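Local coordinates for protein probable ribosomal RNA small subunit methyltransferase (Thermus thermophilus, PDB 3DMH) that transfers a methyl group from S-adenosylmethionine to the exocyclic N2 of a guanosine in 16S ribosomal RNA, at residues G46-D51 against A128-G133; G205-G210 against V303-F308. All coordinates share one frame; numbering follows the deposited sequence.

Contact 1 (G46-D51 against A128-G133)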
loop_
_atom_site.group_PDB
_atom_site.type_symbol
_atom_site.label_atom_id
_atom_site.label_comp_id
_atom_site.label_asym_id
_atom_site.label_seq_id
_atom_site.Cartn_x
_atom_site.Cartn_y
_atom_site.Cartn_z
ATOM N N GLY A 46 15.488 5.720 26.351
ATOM C CA GLY A 46 14.478 6.665 26.807
ATOM C C GLY A 46 13.156 5.961 27.065
ATOM O O GLY A 46 13.132 4.763 27.314
ATOM N N GLU A 47 12.058 6.715 27.010
ATOM C CA GLU A 47 10.751 6.203 27.437
ATOM C C GLU A 47 9.745 6.027 26.310
ATOM O O GLU A 47 8.902 5.146 26.381
ATOM C CB GLU A 47 10.126 7.143 28.471
ATOM C CG GLU A 47 10.785 7.095 29.852
ATOM C CD GLU A 47 12.180 7.681 29.868
ATOM O OE1 GLU A 47 12.408 8.697 29.168
ATOM O OE2 GLU A 47 13.051 7.122 30.578
ATOM N N ARG A 48 9.838 6.876 25.291
ATOM C CA ARG A 48 8.836 6.921 24.212
ATOM C C ARG A 48 9.446 6.597 22.845
ATOM O O ARG A 48 10.353 7.286 22.380
ATOM C CB ARG A 48 8.194 8.305 24.145
ATOM C CG ARG A 48 7.563 8.774 25.447
ATOM C CD ARG A 48 7.562 10.305 25.512
ATOM N NE ARG A 48 8.926 10.856 25.428
ATOM C CZ ARG A 48 9.232 12.138 25.239
ATOM N NH1 ARG A 48 8.281 13.067 25.135
ATOM N NH2 ARG A 48 10.506 12.494 25.167
ATOM N N ALA A 49 8.928 5.554 22.198
ATOM C CA ALA A 49 9.409 5.152 20.877
ATOM C C ALA A 49 8.325 5.289 19.817
ATOM O O ALA A 49 7.133 5.148 20.120
ATOM C CB ALA A 49 9.909 3.698 20.889
ATOM N N LEU A 50 8.756 5.512 18.581
ATOM C CA LEU A 50 7.842 5.577 17.441
ATOM C C LEU A 50 8.375 4.672 16.327
ATOM O O LEU A 50 9.517 4.821 15.906
ATOM C CB LEU A 50 7.750 7.026 16.939
ATOM C CG LEU A 50 6.794 7.317 15.769
ATOM C CD1 LEU A 50 5.359 7.083 16.161
ATOM C CD2 LEU A 50 7.003 8.771 15.259
ATOM N N ASP A 51 7.544 3.752 15.831
ATOM C CA ASP A 51 7.896 2.945 14.649
ATOM C C ASP A 51 7.165 3.519 13.440
ATOM O O ASP A 51 5.936 3.552 13.428
ATOM C CB ASP A 51 7.468 1.488 14.874
ATOM C CG ASP A 51 7.971 0.549 13.808
ATOM O OD1 ASP A 51 8.220 0.959 12.657
ATOM O OD2 ASP A 51 8.051 -0.662 14.130
ATOM N N ALA A 128 10.181 13.938 14.650
ATOM C CA ALA A 128 9.553 13.243 15.769
ATOM C C ALA A 128 10.422 13.197 17.014
ATOM O O ALA A 128 9.905 13.161 18.133
ATOM C CB ALA A 128 9.176 11.820 15.343
ATOM N N LEU A 129 11.731 13.144 16.807
ATOM C CA LEU A 129 12.694 13.013 17.889
ATOM C C LEU A 129 12.869 14.312 18.667
ATOM O O LEU A 129 12.941 15.392 18.080
ATOM C CB LEU A 129 14.059 12.559 17.338
ATOM C CG LEU A 129 14.164 11.082 16.900
ATOM C CD1 LEU A 129 15.508 10.835 16.212
ATOM C CD2 LEU A 129 13.975 10.133 18.077
ATOM N N ARG A 130 12.964 14.199 19.988
ATOM C CA ARG A 130 13.499 15.283 20.813
ATOM C C ARG A 130 14.972 15.461 20.481
ATOM O O ARG A 130 15.605 14.573 19.925
ATOM C CB ARG A 130 13.358 14.949 22.303
ATOM C CG ARG A 130 14.244 13.786 22.762
ATOM C CD ARG A 130 14.362 13.703 24.263
ATOM N NE ARG A 130 15.048 12.487 24.718
ATOM C CZ ARG A 130 16.372 12.343 24.812
ATOM N NH1 ARG A 130 17.191 13.331 24.462
ATOM N NH2 ARG A 130 16.882 11.203 25.268
ATOM N N MET A 131 15.544 16.599 20.853
ATOM C CA MET A 131 16.982 16.743 20.727
ATOM C C MET A 131 17.673 15.665 21.558
ATOM O O MET A 131 17.294 15.433 22.708
ATOM C CB MET A 131 17.405 18.129 21.215
ATOM C CG MET A 131 18.842 18.533 20.854
ATOM S SD MET A 131 19.209 18.514 19.081
ATOM C CE MET A 131 17.972 19.609 18.409
ATOM N N GLY A 132 18.671 15.005 20.973
ATOM C CA GLY A 132 19.387 13.923 21.663
ATOM C C GLY A 132 18.732 12.551 21.526
ATOM O O GLY A 132 19.266 11.551 22.003
ATOM N N GLY A 133 17.565 12.514 20.887
ATOM C CA GLY A 133 16.863 11.257 20.571
ATOM C C GLY A 133 17.642 10.437 19.568
ATOM O O GLY A 133 18.558 10.939 18.942
#
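Leu50 and Ala128 make the close-packed end of this contact: one methyl of the leucine, CD2, lies 3.7 Å from Ala128 CB. The CB of each residue points at the other segment, and Leu50 has CG anti to its backbone N (chi1 -178°), which swings CD2 across to the helix end. Both residues are buried, and Tyr102 of the neighbouring strand 102-108 touches each of them. Ala128 is the last residue of helix 115-128, the crossover that links parallel strands 102-108 and 133-140 in a Rossmann-like methyltransferase sheet, so here the end of that helix settles against strand 48-51 of the same sheet. Toward the more open side the contact thins to two partly exposed arginines. Arg48 NH2 comes no nearer than 4.1 Å to Arg130 CD, which lies at the edge of the Arg48 guanidinium. The two side chains run at about a right angle, yet their guanidinium planes are only 13° apart, and Arg48 NH2 is 4.6 Å from Arg130 NE. Asp103 OD1 forms salt bridges with both of these nitrogens, which probably offsets the like charges and lets them lie so near. Arg130 is held further by its own turn, because NH1 donates to Met131 O at 2.7 Å, while Gly133 N bonds to Arg130 O at 3.0 Å and closes a type II turn with Gly132 at the position of positive phi.

Contact 2 (G205-G210 against V303-F308). With GMP (guanosine), chain E; SAM (S-adenosylmethionine), chain D.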
loop_
_atom_site.group_PDB
_atom_site.type_symbol
_atom_site.label_atom_id
_atom_site.label_comp_id
_atom_site.label_asym_id
_atom_site.label_seq_id
_atom_site.Cartn_x
_atom_site.Cartn_y
_atom_site.Cartn_z
ATOM N N GLY A 205 4.809 7.716 -3.121
ATOM C CA GLY A 205 4.826 6.263 -2.920
ATOM C C GLY A 205 3.728 5.511 -3.646
ATOM O O GLY A 205 3.713 4.259 -3.672
ATOM N N VAL A 206 2.783 6.250 -4.216
ATOM C CA VAL A 206 1.656 5.624 -4.918
ATOM C C VAL A 206 2.129 4.888 -6.164
ATOM O O VAL A 206 3.208 5.202 -6.729
ATOM C CB VAL A 206 0.567 6.665 -5.311
ATOM C CG1 VAL A 206 0.059 7.384 -4.077
ATOM C CG2 VAL A 206 1.121 7.653 -6.349
ATOM N N PHE A 207 1.333 3.906 -6.587
ATOM C CA PHE A 207 1.623 3.241 -7.861
ATOM C C PHE A 207 1.464 4.242 -9.004
ATOM O O PHE A 207 0.476 4.990 -9.062
ATOM C CB PHE A 207 0.665 2.073 -8.080
ATOM C CG PHE A 207 0.805 1.434 -9.431
ATOM C CD1 PHE A 207 1.875 0.596 -9.691
ATOM C CD2 PHE A 207 -0.137 1.669 -10.441
ATOM C CE1 PHE A 207 2.022 -0.007 -10.949
ATOM C CE2 PHE A 207 -0.010 1.071 -11.698
ATOM C CZ PHE A 207 1.081 0.231 -11.941
ATOM N N SER A 208 2.420 4.217 -9.927
ATOM C CA SER A 208 2.350 5.024 -11.150
ATOM C C SER A 208 2.215 6.524 -10.893
ATOM O O SER A 208 1.392 7.209 -11.499
ATOM C CB SER A 208 1.270 4.520 -12.113
ATOM O OG SER A 208 1.490 5.080 -13.411
ATOM N N ALA A 209 3.078 7.035 -10.018
ATOM C CA ALA A 209 3.165 8.465 -9.768
ATOM C C ALA A 209 3.413 9.227 -11.067
ATOM O O ALA A 209 4.220 8.797 -11.894
ATOM C CB ALA A 209 4.305 8.744 -8.798
ATOM N N GLY A 210 2.733 10.355 -11.239
ATOM C CA GLY A 210 3.095 11.302 -12.312
ATOM C C GLY A 210 2.514 11.039 -13.693
ATOM O O GLY A 210 2.596 11.902 -14.568
ATOM N N VAL A 303 -13.608 -3.804 -11.565
ATOM C CA VAL A 303 -12.422 -3.570 -12.396
ATOM C C VAL A 303 -11.194 -3.677 -11.523
ATOM O O VAL A 303 -11.243 -3.347 -10.329
ATOM C CB VAL A 303 -12.433 -2.172 -13.094
ATOM C CG1 VAL A 303 -13.624 -2.051 -14.028
ATOM C CG2 VAL A 303 -12.436 -1.035 -12.051
ATOM N N THR A 304 -10.084 -4.114 -12.113
ATOM C CA THR A 304 -8.844 -4.117 -11.356
ATOM C C THR A 304 -7.619 -4.134 -12.248
ATOM O O THR A 304 -7.601 -4.809 -13.272
ATOM C CB THR A 304 -8.783 -5.298 -10.340
ATOM O OG1 THR A 304 -7.626 -5.144 -9.503
ATOM C CG2 THR A 304 -8.738 -6.676 -11.056
ATOM N N ASN A 305 -6.632 -3.339 -11.832
ATOM C CA ASN A 305 -5.250 -3.436 -12.298
ATOM C C ASN A 305 -4.482 -3.912 -11.048
ATOM O O ASN A 305 -4.073 -3.079 -10.229
ATOM C CB ASN A 305 -4.799 -2.045 -12.745
ATOM C CG ASN A 305 -3.362 -2.011 -13.227
ATOM O OD1 ASN A 305 -2.676 -3.028 -13.233
ATOM N ND2 ASN A 305 -2.895 -0.820 -13.634
ATOM N N PRO A 306 -4.360 -5.239 -10.853
ATOM C CA PRO A 306 -3.849 -5.707 -9.563
ATOM C C PRO A 306 -2.371 -5.423 -9.319
ATOM O O PRO A 306 -1.593 -5.207 -10.276
ATOM C CB PRO A 306 -4.054 -7.230 -9.601
ATOM C CG PRO A 306 -4.828 -7.531 -10.807
ATOM C CD PRO A 306 -4.736 -6.356 -11.748
ATOM N N PRO A 307 -1.953 -5.499 -8.051
ATOM C CA PRO A 307 -0.520 -5.409 -7.751
ATOM C C PRO A 307 0.240 -6.589 -8.346
ATOM O O PRO A 307 -0.347 -7.641 -8.596
ATOM C CB PRO A 307 -0.464 -5.465 -6.222
ATOM C CG PRO A 307 -1.742 -6.141 -5.825
ATOM C CD PRO A 307 -2.769 -5.791 -6.856
ATOM N N PHE A 308 1.536 -6.408 -8.563
ATOM C CA PHE A 308 2.334 -7.453 -9.184
ATOM C C PHE A 308 3.750 -7.385 -8.644
ATOM O O PHE A 308 4.193 -6.339 -8.168
ATOM C CB PHE A 308 2.308 -7.319 -10.711
ATOM C CG PHE A 308 2.743 -5.977 -11.211
ATOM C CD1 PHE A 308 4.063 -5.760 -11.598
ATOM C CD2 PHE A 308 1.833 -4.923 -11.297
ATOM C CE1 PHE A 308 4.470 -4.510 -12.060
ATOM C CE2 PHE A 308 2.231 -3.675 -11.754
ATOM C CZ PHE A 308 3.547 -3.465 -12.129
HETATM C "C4'" GMP E . 6.033 -2.057 -17.882
HETATM O "O4'" GMP E . 4.900 -2.754 -17.348
HETATM C "C3'" GMP E . 6.972 -1.810 -16.713
HETATM O "O3'" GMP E . 6.735 -0.476 -16.245
HETATM C "C2'" GMP E . 6.517 -2.806 -15.662
HETATM O "O2'" GMP E . 6.775 -2.331 -14.340
HETATM C "C1'" GMP E . 5.024 -2.890 -15.929
HETATM N N9 GMP E . 4.371 -4.161 -15.554
HETATM C C8 GMP E . 4.891 -5.400 -15.548
HETATM N N7 GMP E . 3.970 -6.322 -15.164
HETATM C C5 GMP E . 2.812 -5.662 -14.937
HETATM C C6 GMP E . 1.433 -6.011 -14.502
HETATM O O6 GMP E . 1.115 -7.194 -14.262
HETATM N N1 GMP E . 0.545 -5.007 -14.380
HETATM C C2 GMP E . 0.854 -3.711 -14.635
HETATM N N2 GMP E . -0.073 -2.733 -14.495
HETATM N N3 GMP E . 2.096 -3.322 -15.036
HETATM C C4 GMP E . 3.083 -4.238 -15.200
HETATM N N SAM D . -6.091 1.164 -9.863
HETATM C CA SAM D . -4.852 2.015 -9.837
HETATM C C SAM D . -4.403 2.273 -11.259
HETATM O O SAM D . -4.939 1.579 -12.135
HETATM O OXT SAM D . -3.518 3.116 -11.484
HETATM C CB SAM D . -3.714 1.320 -9.086
HETATM C CG SAM D . -3.273 -0.034 -9.650
HETATM S SD SAM D . -1.836 -0.695 -8.745
HETATM C CE SAM D . -1.136 -1.844 -9.966
HETATM C "C5'" SAM D . -2.516 -1.875 -7.543
HETATM C "C4'" SAM D . -3.116 -1.183 -6.329
HETATM O "O4'" SAM D . -3.499 -2.240 -5.453
HETATM C "C3'" SAM D . -2.157 -0.258 -5.568
HETATM O "O3'" SAM D . -2.696 1.049 -5.415
HETATM C "C2'" SAM D . -1.962 -0.981 -4.231
HETATM O "O2'" SAM D . -1.690 -0.144 -3.124
HETATM C "C1'" SAM D . -3.294 -1.723 -4.153
HETATM N N9 SAM D . -3.254 -2.798 -3.180
HETATM C C8 SAM D . -2.179 -3.599 -2.802
HETATM N N7 SAM D . -2.600 -4.499 -1.879
HETATM C C5 SAM D . -3.940 -4.262 -1.654
HETATM C C6 SAM D . -4.888 -4.829 -0.794
HETATM N N6 SAM D . -4.558 -5.811 0.056
HETATM N N1 SAM D . -6.171 -4.334 -0.835
HETATM C C2 SAM D . -6.525 -3.304 -1.677
HETATM N N3 SAM D . -5.591 -2.683 -2.500
HETATM C C4 SAM D . -4.336 -3.186 -2.475
#
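The Asn-Pro-Pro-Phe motif of the methyl-transfer site, Asn305 to Phe308, meets the loop 205-210 through Phe207, whose CE1 lies 3.8 Å from Phe308 CE2. The two phenylalanine side chains cross at about a right angle, and each ring turns a face to a different ligand. Over the centre of the Phe207 ring, 3.4 Å above its plane, sits CE, the methyl group of S-adenosylmethionine; the sulfonium SD is close to the same face. Phe308, with CG between its backbone N and carbonyl carbon (chi1 55°), lays its ring over guanosine, GMP C5 standing 3.4 Å above the ring centre. An N-P-P-F sequence just beyond strand 299-304 is a form of the (D/N/S)PP(Y/F/W) motif found in Rossmann-like methyltransferases that modify exocyclic amino groups, and Asn305 does its polar work. Its OD1 accepts a nearly straight bond from GMP N2 (2.9 Å, 163°), whereas ND2 gives a weak one to the SAM carboxylate O and is also hydrogen-bonded to Asp213 OD2 and Ser216 OG. An alanine in place of Phe207 would probably open a gap beside the sulfonium and leave the methyl group and the Phe308 ring freer to shift. The backbone also reaches the methyl group: Asn305 O is 3.2 Å from SAM CE, and Pro306 O lies close. GMP N2, the atom to be methylated, is 4.7 Å from SAM CE.

In the fold
Contact 1 closes before contact 2 opens along the chain, and the two do not touch: their centres are about 34 Å apart and their nearest atoms about 17 Å. Each belongs to its own seven-stranded mixed sheet, and both sheets have the strand order 3-2-1-4-5-7-6 of Rossmann-like methyltransferases. Contact 1 joins the first strand of the N-terminal sheet, 48-51, to the segment leaving helix 115-128; contact 2 uses the end of strand 299-304, the fourth of the C-terminal sheet, and the loop after strand 196-202. The protein thus carries two domains of like topology, with contact 2 at the cofactor and guanosine site and contact 1 away from it.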